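Local coordinates for putative diflavin flavoprotein A 3 (Synechocystis sp., PDB 6H0C) that probably passes electrons from NADH to oxygen, reducing it to water, and is represented here by its flavodiiron core of metallo-hydrolase and flavodoxin-like domains, at residues A[300-304]-A[331-336]; A[340-346]-A[368-374]; A[96-101]-A[122-126]; A[271-275]-A[384-389]. All blocks are in the same frame, centred on the assembly; numbering follows the deposited sequence.

Interaction 1: A[300-304]-A[331-336]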
# COMPACT_ATOMS: atom_id res chain seq x y z
N ILE A 300 2.31 13.07 -13.60
CA ILE A 300 1.84 14.25 -12.88
C ILE A 300 1.09 15.16 -13.84
O ILE A 300 0.03 15.67 -13.51
CB ILE A 300 2.99 15.00 -12.20
CG1 ILE A 300 3.60 14.12 -11.10
CG2 ILE A 300 2.48 16.30 -11.60
CD1 ILE A 300 4.90 14.64 -10.56
N LYS A 301 1.63 15.33 -15.05
CA LYS A 301 0.94 16.13 -16.06
C LYS A 301 -0.45 15.57 -16.33
O LYS A 301 -1.42 16.32 -16.34
CB LYS A 301 1.74 16.18 -17.36
CG LYS A 301 2.99 17.02 -17.30
CD LYS A 301 3.76 16.92 -18.62
CE LYS A 301 5.11 17.61 -18.54
NZ LYS A 301 5.88 17.39 -19.80
N GLU A 302 -0.55 14.26 -16.55
CA GLU A 302 -1.83 13.64 -16.89
C GLU A 302 -2.84 13.78 -15.76
O GLU A 302 -4.02 14.03 -15.99
CB GLU A 302 -1.66 12.16 -17.25
CG GLU A 302 -0.75 11.89 -18.44
CD GLU A 302 -1.20 12.60 -19.72
OE1 GLU A 302 -1.54 11.89 -20.70
OE2 GLU A 302 -1.19 13.85 -19.76
N ALA A 303 -2.37 13.60 -14.53
CA ALA A 303 -3.25 13.73 -13.38
C ALA A 303 -3.79 15.16 -13.31
O ALA A 303 -5.00 15.36 -13.20
CB ALA A 303 -2.52 13.37 -12.10
N ILE A 304 -2.90 16.15 -13.40
CA ILE A 304 -3.29 17.55 -13.33
C ILE A 304 -4.18 17.94 -14.52
O ILE A 304 -5.10 18.76 -14.40
CB ILE A 304 -2.06 18.48 -13.27
CG1 ILE A 304 -1.31 18.31 -11.95
CG2 ILE A 304 -2.48 19.94 -13.46
CD1 ILE A 304 -2.17 18.59 -10.72
N ILE A 331 5.95 21.30 -12.06
CA ILE A 331 5.12 20.69 -13.09
C ILE A 331 3.67 21.09 -12.88
O ILE A 331 2.95 21.38 -13.83
CB ILE A 331 5.26 19.15 -13.10
CG1 ILE A 331 6.71 18.76 -13.42
CG2 ILE A 331 4.28 18.52 -14.10
CD1 ILE A 331 7.01 17.29 -13.20
N THR A 332 3.24 21.13 -11.62
CA THR A 332 1.87 21.50 -11.31
C THR A 332 1.60 22.96 -11.69
O THR A 332 0.61 23.27 -12.35
CB THR A 332 1.55 21.27 -9.82
OG1 THR A 332 1.68 19.87 -9.53
CG2 THR A 332 0.12 21.71 -9.50
N LEU A 333 2.50 23.86 -11.30
CA LEU A 333 2.33 25.28 -11.63
C LEU A 333 2.38 25.50 -13.14
O LEU A 333 1.64 26.33 -13.68
CB LEU A 333 3.40 26.14 -10.95
CG LEU A 333 3.27 26.31 -9.44
CD1 LEU A 333 4.45 27.07 -8.88
CD2 LEU A 333 1.98 27.03 -9.11
N ALA A 334 3.24 24.75 -13.83
CA ALA A 334 3.37 24.90 -15.28
C ALA A 334 2.14 24.39 -16.02
O ALA A 334 1.92 24.74 -17.17
CB ALA A 334 4.61 24.18 -15.78
N ASN A 335 1.33 23.57 -15.37
CA ASN A 335 0.24 22.90 -16.08
C ASN A 335 -1.17 23.13 -15.57
O ASN A 335 -2.12 22.99 -16.32
CB ASN A 335 0.51 21.40 -16.11
CG ASN A 335 1.62 21.05 -17.05
OD1 ASN A 335 1.44 21.01 -18.27
ND2 ASN A 335 2.81 20.80 -16.49
N ALA A 336 -1.31 23.47 -14.29
CA ALA A 336 -2.64 23.60 -13.72
C ALA A 336 -3.30 24.93 -14.07
O ALA A 336 -2.68 26.00 -14.00
CB ALA A 336 -2.58 23.41 -12.21

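Interaction 2: A[340-346]-A[368-374]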
# COMPACT_ATOMS: atom_id res chain seq x y z
N GLN A 340 -8.53 25.39 -10.90
CA GLN A 340 -8.45 24.19 -10.07
C GLN A 340 -8.43 24.58 -8.59
O GLN A 340 -7.76 25.53 -8.19
CB GLN A 340 -7.20 23.37 -10.42
CG GLN A 340 -7.31 22.56 -11.72
CD GLN A 340 -6.61 21.21 -11.63
OE1 GLN A 340 -6.59 20.59 -10.56
NE2 GLN A 340 -6.03 20.76 -12.74
N LEU A 341 -9.17 23.82 -7.79
CA LEU A 341 -9.18 24.02 -6.35
C LEU A 341 -7.90 23.43 -5.75
O LEU A 341 -7.43 22.37 -6.17
CB LEU A 341 -10.42 23.37 -5.74
CG LEU A 341 -10.74 23.78 -4.31
CD1 LEU A 341 -10.98 25.28 -4.25
CD2 LEU A 341 -11.95 23.00 -3.79
N CYS A 342 -7.34 24.12 -4.76
CA CYS A 342 -6.04 23.75 -4.20
C CYS A 342 -6.14 23.38 -2.72
O CYS A 342 -7.05 23.82 -2.02
CB CYS A 342 -5.05 24.91 -4.38
SG CYS A 342 -3.45 24.63 -3.61
N GLY A 343 -5.20 22.56 -2.25
CA GLY A 343 -5.12 22.20 -0.84
C GLY A 343 -3.71 21.84 -0.43
O GLY A 343 -2.95 21.28 -1.23
N VAL A 344 -3.34 22.14 0.81
CA VAL A 344 -2.01 21.84 1.33
C VAL A 344 -2.06 21.20 2.72
O VAL A 344 -2.78 21.67 3.60
CB VAL A 344 -1.13 23.11 1.39
CG1 VAL A 344 0.25 22.78 1.92
CG2 VAL A 344 -1.05 23.77 0.02
N PHE A 345 -1.29 20.13 2.92
CA PHE A 345 -1.18 19.50 4.24
C PHE A 345 0.20 18.94 4.51
O PHE A 345 1.02 18.80 3.59
CB PHE A 345 -2.21 18.39 4.41
CG PHE A 345 -1.96 17.19 3.53
CD1 PHE A 345 -1.35 16.05 4.04
CD2 PHE A 345 -2.36 17.20 2.20
CE1 PHE A 345 -1.13 14.94 3.23
CE2 PHE A 345 -2.14 16.08 1.38
CZ PHE A 345 -1.53 14.96 1.89
N GLY A 346 0.46 18.59 5.76
CA GLY A 346 1.72 17.96 6.11
C GLY A 346 1.91 17.74 7.60
O GLY A 346 1.17 18.28 8.42
N SER A 368 -7.46 29.17 -5.39
CA SER A 368 -8.32 29.20 -4.21
C SER A 368 -8.16 27.89 -3.45
O SER A 368 -7.88 26.85 -4.05
CB SER A 368 -9.77 29.43 -4.60
OG SER A 368 -9.91 30.62 -5.36
N PHE A 369 -8.34 27.95 -2.14
CA PHE A 369 -8.10 26.78 -1.33
C PHE A 369 -9.40 26.05 -0.96
O PHE A 369 -10.42 26.68 -0.70
CB PHE A 369 -7.31 27.18 -0.09
CG PHE A 369 -5.90 27.63 -0.41
CD1 PHE A 369 -4.84 26.73 -0.34
CD2 PHE A 369 -5.64 28.93 -0.79
CE1 PHE A 369 -3.54 27.13 -0.64
CE2 PHE A 369 -4.34 29.33 -1.09
CZ PHE A 369 -3.29 28.43 -1.01
N GLY A 370 -9.36 24.72 -0.96
CA GLY A 370 -10.54 23.90 -0.73
C GLY A 370 -10.75 23.49 0.72
O GLY A 370 -11.82 23.05 1.10
N PHE A 371 -9.69 23.61 1.52
CA PHE A 371 -9.80 23.53 2.97
C PHE A 371 -8.66 24.33 3.55
O PHE A 371 -7.70 24.66 2.85
CB PHE A 371 -9.79 22.08 3.48
CG PHE A 371 -8.63 21.24 2.98
CD1 PHE A 371 -8.87 20.13 2.18
CD2 PHE A 371 -7.32 21.54 3.33
CE1 PHE A 371 -7.82 19.35 1.73
CE2 PHE A 371 -6.27 20.76 2.88
CZ PHE A 371 -6.51 19.67 2.08
N ASP A 372 -8.76 24.67 4.83
CA ASP A 372 -7.69 25.38 5.49
C ASP A 372 -6.46 24.48 5.58
O ASP A 372 -6.57 23.30 5.90
CB ASP A 372 -8.12 25.85 6.88
CG ASP A 372 -9.24 26.88 6.83
OD1 ASP A 372 -9.20 27.73 5.92
OD2 ASP A 372 -10.15 26.82 7.69
N THR A 373 -5.29 25.04 5.27
CA THR A 373 -4.03 24.30 5.29
C THR A 373 -3.87 23.49 6.57
O THR A 373 -4.09 24.00 7.67
CB THR A 373 -2.83 25.24 5.11
OG1 THR A 373 -2.90 25.84 3.81
CG2 THR A 373 -1.52 24.47 5.25
N ILE A 374 -3.50 22.23 6.42
CA ILE A 374 -3.41 21.31 7.55
C ILE A 374 -1.97 21.14 8.03
O ILE A 374 -1.10 20.73 7.27
CB ILE A 374 -3.97 19.93 7.17
CG1 ILE A 374 -5.48 20.00 7.00
CG2 ILE A 374 -3.60 18.90 8.21
CD1 ILE A 374 -6.06 18.77 6.34
O HOH W 1 -8.48 27.97 -7.70
O HOH W 2 -4.96 24.29 2.03

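Interaction 3: A[96-101]-A[122-126]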
# COMPACT_ATOMS: atom_id res chain seq x y z
N LEU A 96 17.40 -12.06 8.25
CA LEU A 96 18.53 -12.29 7.35
C LEU A 96 19.82 -12.51 8.14
O LEU A 96 20.76 -13.11 7.62
CB LEU A 96 18.68 -11.12 6.37
CG LEU A 96 17.48 -10.99 5.44
CD1 LEU A 96 17.70 -9.92 4.39
CD2 LEU A 96 17.21 -12.32 4.78
N SER A 97 19.87 -12.03 9.38
CA SER A 97 20.98 -12.33 10.27
C SER A 97 21.02 -13.82 10.55
O SER A 97 22.09 -14.42 10.64
CB SER A 97 20.87 -11.56 11.59
OG SER A 97 21.06 -10.17 11.40
N LEU A 98 19.84 -14.41 10.68
CA LEU A 98 19.70 -15.82 10.98
C LEU A 98 19.71 -16.69 9.73
O LEU A 98 19.86 -17.91 9.82
CB LEU A 98 18.40 -16.06 11.73
CG LEU A 98 18.36 -15.51 13.14
CD1 LEU A 98 16.93 -15.17 13.54
CD2 LEU A 98 18.95 -16.56 14.07
N ALA A 99 19.53 -16.08 8.57
CA ALA A 99 19.53 -16.81 7.32
C ALA A 99 20.42 -16.09 6.31
O ALA A 99 19.95 -15.63 5.27
CB ALA A 99 18.11 -16.97 6.79
N PRO A 100 21.72 -15.99 6.62
CA PRO A 100 22.65 -15.22 5.78
C PRO A 100 22.78 -15.79 4.37
O PRO A 100 23.18 -15.07 3.46
CB PRO A 100 23.98 -15.34 6.55
CG PRO A 100 23.84 -16.60 7.34
CD PRO A 100 22.40 -16.66 7.74
N GLN A 101 22.43 -17.05 4.19
CA GLN A 101 22.57 -17.70 2.90
C GLN A 101 21.39 -17.42 1.97
O GLN A 101 21.45 -17.75 0.79
CB GLN A 101 22.72 -19.22 3.07
CG GLN A 101 21.41 -19.93 3.37
CD GLN A 101 20.82 -19.54 4.70
OE1 GLN A 101 21.54 -19.36 5.69
NE2 GLN A 101 19.50 -19.39 4.75
N GLU A 122 24.11 -4.26 8.46
CA GLU A 122 25.23 -5.10 8.12
C GLU A 122 24.83 -6.13 7.06
O GLU A 122 25.64 -6.49 6.21
CB GLU A 122 25.79 -5.79 9.36
CG GLU A 122 26.31 -4.81 10.42
CD GLU A 122 27.36 -5.42 11.33
OE1 GLU A 122 27.69 -6.62 11.17
OE2 GLU A 122 27.88 -4.69 12.21
N VAL A 123 23.57 -6.57 7.09
CA VAL A 123 23.08 -7.59 6.16
C VAL A 123 23.46 -7.28 4.72
O VAL A 123 23.29 -6.15 4.24
CB VAL A 123 21.53 -7.78 6.23
CG1 VAL A 123 21.12 -8.43 7.54
CG2 VAL A 123 20.80 -6.45 6.04
N ASN A 124 24.01 -8.27 4.03
CA ASN A 124 24.37 -8.10 2.64
C ASN A 124 23.98 -9.33 1.83
O ASN A 124 24.74 -9.80 0.99
CB ASN A 124 25.87 -7.82 2.51
CG ASN A 124 26.19 -6.89 1.34
OD1 ASN A 124 25.30 -6.30 0.73
ND2 ASN A 124 27.48 -6.76 1.04
N ASN A 125 22.79 -9.87 2.12
CA ASN A 125 22.22 -10.92 1.30
C ASN A 125 22.04 -10.40 -0.11
O ASN A 125 21.68 -9.24 -0.29
CB ASN A 125 20.87 -11.40 1.84
CG ASN A 125 20.98 -11.97 3.22
OD1 ASN A 125 21.33 -11.28 4.17
ND2 ASN A 125 20.66 -13.25 3.35
N PRO A 126 22.28 -11.26 -1.10
CA PRO A 126 22.10 -10.80 -2.48
C PRO A 126 20.61 -10.59 -2.78
O PRO A 126 19.75 -11.22 -2.17
CB PRO A 126 22.69 -11.94 -3.31
CG PRO A 126 22.46 -13.14 -2.48
CD PRO A 126 22.62 -12.69 -1.04

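Interaction 4: A[271-275]-A[384-389]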
# COMPACT_ATOMS: atom_id res chain seq x y z
N THR A 271 0.31 8.93 5.96
CA THR A 271 -0.85 8.60 6.77
C THR A 271 -1.95 9.66 6.63
O THR A 271 -3.13 9.33 6.46
CB THR A 271 -0.44 8.44 8.25
OG1 THR A 271 0.51 7.37 8.34
CG2 THR A 271 -1.65 8.12 9.12
N LEU A 272 -1.57 10.94 6.69
CA LEU A 272 -2.53 12.03 6.52
C LEU A 272 -3.17 11.93 5.14
O LEU A 272 -4.39 12.10 4.99
CB LEU A 272 -1.86 13.40 6.68
CG LEU A 272 -1.11 13.69 7.99
CD1 LEU A 272 -0.58 15.12 7.99
CD2 LEU A 272 -2.00 13.44 9.20
N ALA A 273 -2.33 11.66 4.15
CA ALA A 273 -2.78 11.63 2.76
C ALA A 273 -3.88 10.60 2.55
O ALA A 273 -4.85 10.87 1.83
CB ALA A 273 -1.60 11.34 1.84
N GLN A 274 -3.73 9.42 3.16
CA GLN A 274 -4.72 8.36 2.95
C GLN A 274 -6.04 8.78 3.59
O GLN A 274 -7.12 8.50 3.05
CB GLN A 274 -4.25 7.01 3.50
CG GLN A 274 -2.79 6.67 3.18
CD GLN A 274 -2.41 6.89 1.71
OE1 GLN A 274 -3.21 6.68 0.80
NE2 GLN A 274 -1.17 7.32 1.49
N ALA A 275 -5.94 9.47 4.72
CA ALA A 275 -7.14 9.95 5.42
C ALA A 275 -7.89 10.99 4.58
O ALA A 275 -9.11 10.91 4.42
CB ALA A 275 -6.78 10.52 6.77
N THR A 384 -6.86 13.21 14.57
CA THR A 384 -6.12 13.70 13.41
C THR A 384 -6.72 13.14 12.13
O THR A 384 -7.05 13.88 11.21
CB THR A 384 -4.63 13.29 13.43
OG1 THR A 384 -4.02 13.74 14.64
CG2 THR A 384 -3.91 13.91 12.25
N LEU A 385 -6.85 11.82 12.08
CA LEU A 385 -7.37 11.14 10.91
C LEU A 385 -8.77 11.61 10.57
O LEU A 385 -9.09 11.83 9.41
CB LEU A 385 -7.37 9.62 11.11
CG LEU A 385 -6.02 8.95 11.37
CD1 LEU A 385 -6.20 7.45 11.54
CD2 LEU A 385 -5.08 9.25 10.23
N LYS A 386 -9.61 11.77 11.59
CA LYS A 386 -11.00 12.16 11.37
C LYS A 386 -11.09 13.58 10.83
O LYS A 386 -11.91 13.88 9.97
CB LYS A 386 -11.82 12.02 12.65
CG LYS A 386 -11.78 10.62 13.26
CD LYS A 386 -12.32 9.58 12.29
CE LYS A 386 -13.82 9.73 12.08
NZ LYS A 386 -14.36 8.71 11.15
N MET A 387 -10.22 14.44 11.34
CA MET A 387 -10.13 15.82 10.86
C MET A 387 -9.70 15.85 9.39
O MET A 387 -10.31 16.54 8.57
CB MET A 387 -9.16 16.63 11.73
CG MET A 387 -8.85 18.02 11.19
SD MET A 387 -7.46 18.07 10.03
CE MET A 387 -6.04 18.01 11.13
N CYS A 388 -8.66 15.09 9.05
CA CYS A 388 -8.21 15.00 7.66
C CYS A 388 -9.29 14.43 6.74
O CYS A 388 -9.51 14.93 5.63
CB CYS A 388 -6.94 14.14 7.57
SG CYS A 388 -5.49 14.92 8.30
N GLU A 389 -9.96 13.38 7.19
CA GLU A 389 -11.04 12.78 6.43
C GLU A 389 -12.11 13.84 6.18
O GLU A 389 -12.62 13.96 5.07
CB GLU A 389 -11.61 11.57 7.19
CG GLU A 389 -12.74 10.84 6.48
CD GLU A 389 -13.14 9.54 7.17
OE1 GLU A 389 -13.95 8.78 6.60
OE2 GLU A 389 -12.65 9.28 8.29

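Interaction 1: A[300-304]-A[331-336]
Ile-304 and Ala-336 meet where two neighbouring helices of the flavodoxin-like domain converge, a worked example of apolar packing between helices on one face of a parallel sheet. The CG2 branch of Ile-304 lies 3.7 Å from Ala-336 CB, while its other branch turns to Thr-332, Ile-304 CD1 resting 4.1 Å from Thr-332 CG2. One isoleucine thus spans Thr-332 to Ala-336 on the opposing segment. A turn earlier, Ile-300 and Ile-331 touch through their CG2 methyls, 3.8 Å apart, with the two side chains crossing at about a right angle. In Ile-331 that methyl stands opposite the backbone N across the CA-CB bond, and in this position it also meets Lys-301 CG at 3.8 Å. Lys-301 contributes only aliphatic carbon here; its extended chain carries NZ onward to a salt bridge with Glu-298.

No hydrogen bond joins the segments, so the polar groups are settled locally. Asn-335 ND2 bends back to Ile-331 O at 2.7 Å, nearly straight (164°) and close to its own amide plane, which fixes the amide beside Lys-301 CG. Thr-332 OG1 is likewise satisfied within its helix, by Ala-328 O, and its methyl remains for Ile-304. The short helical segments approach to 9.7 Å and cross at -46°.

Beneath them, Ile-304, Thr-332 and Ala-336 all rest on Phe-310 of the central strand 309-313, and Ile-300 reaches Ile-290 of the edge strand 286-291. Helices 297-306 and 323-335 therefore lie side by side over the same sheet face.

Interaction 2: A[340-346]-A[368-374]
Leu-341 presses its side chain onto the backbone of Gly-370, CD2 standing 3.5 Å from CA, tighter than usual van der Waals contact. This is the tightest spot in a parallel pairing between strands 341-348 and 368-377 of the flavodoxin-like sheet. The backbone of Cys-342 is held by both its N and its O: the N donates to Ser-368 O (2.9 Å), and the O accepts from Gly-370 N at 2.7 Å, nearly along the C=O axis. Its sulfur, swung opposite the backbone N (chi1 176°), approaches the Phe-369 ring obliquely, 3.9 Å from CE1.

Pairing resumes beyond a two-residue shift of register. Ile-374 N binds Val-344 O at 3.0 Å, followed by a weak bond from Gly-346 N to Ile-374 O, while CB of Phe-345 and CB of Ile-374 pack 3.6 Å apart. The looser side is watery. One water links Gln-340 O to Ser-368 N, beside the exposed Ser-368 side chain. Between the paired regions the second strand bows outward past the exposed Asp-372, and Thr-373 OG1, also bonded to Glu-359, takes a hydrogen bond from a second water.

Direct backbone hydrogen bonds thus hold both ends, and that water takes up Val-344 N and Phe-371 O where the register breaks.

Interaction 3: A[96-101]-A[122-126]
Asn-125 ND2 is gripped by two backbone carbonyls that lie beyond the C-terminal end of helix 86-98. Across this contact it donates to Ala-99 O at 3.1 Å, a bent bond (138°) whose acceptor stays close to the amide plane; its second hydrogen bond goes to Ala-102 O, just past the segment. Pro-100 O comes equally near, 3.1 Å from ND2, but at an angle too poor for a bond. Together the two bonds fix the rotation of a buried amide, a worked example of one side chain tying a loop to the turn facing it.

One face of the amide sits against Leu-96. Leu-96 CB lies 3.4 Å from Asn-125 OD1, and both leucine methyls lie over that same face, CD2 being 3.8 Å from ND2. Alongside, Val-123 brings CG1 to within 3.8 Å of Leu-96 CB; with that branch opposite its carbonyl carbon (chi1 -70°), it also approaches the exposed Ser-97.

Within the metallo-hydrolase region, the contact joins the end of helix 86-98 to the loop between helix 108-117 and the edge strand 127-129. Leu-96 and Asn-125 both rest on Ile-104 of strand 103-106, whose backbone is hydrogen-bonded to that of Pro-126, just before strand 127-129.

Interaction 4: A[271-275]-A[384-389]
The short helical segments 271-275 and 384-389 approach to 8.4 Å between axes and cross at -48°, bringing Ala-275 and Glu-389 within 4.9 Å at their CA atoms. A small residue, Ala-275, sits at the closest point and permits this. Its CB meets Cys-388 CB at 3.7 Å and also lies against the backbone O of Leu-385. The main chains themselves touch here, through a CA-H...O contact from Glu-389 CA to Ala-275 O of 3.4 Å.

Longer side chains fill in around the alanine. Leu-272 reaches across with CD2, which settles 3.6 Å from the methyl CG2 of Thr-384 and 3.9 Å from Cys-388 SG. From the other helix, Leu-385 CD2 answers by meeting Thr-271 CG2 at 3.8 Å. In both threonines the hydroxyl lies beside the backbone N (chi1 -61° and -56°), which puts the methyl opposite that N, toward the leucines, whereas the hydroxyls turn to Gly-267 O and Thr-381 N.

Leu-272 and Thr-384 also rest on Val-376 of strand 368-377, placing the crossing over the edge of the flavodoxin-like sheet. Glu-389 carries its charge past the contact on an extended chain to salt bridges with Lys-282 and, more weakly, Lys-386. The joint is therefore almost wholly apolar, with methyls and sulfur between the helices and charges paired at its margin, so shape rather than hydrogen bonding sets how these helices meet.

Three of the contacts belong to the flavodoxin-like domain, and interaction 3 stands apart in the metallo-hydrolase region, its centre about 45 Å from that of interaction 2. Interactions 1 and 4 are both helix crossings without hydrogen bonds between segments, yet interaction 4 is buried and built round an alanine, while interaction 1 is partly buried and rests on isoleucines. Interaction 2, also buried, supplies two strands of the sheet on which both lie: Gln-340 NE2 makes a weak hydrogen bond to Ile-304 O, and Phe-345 packs on Leu-272 and Ala-273. Backbone hydrogen bonding dominates there, apolar contact between the helices; in interaction 3 an amide hydrogen-bonded to backbone carbonyls is joined by a small apolar contact.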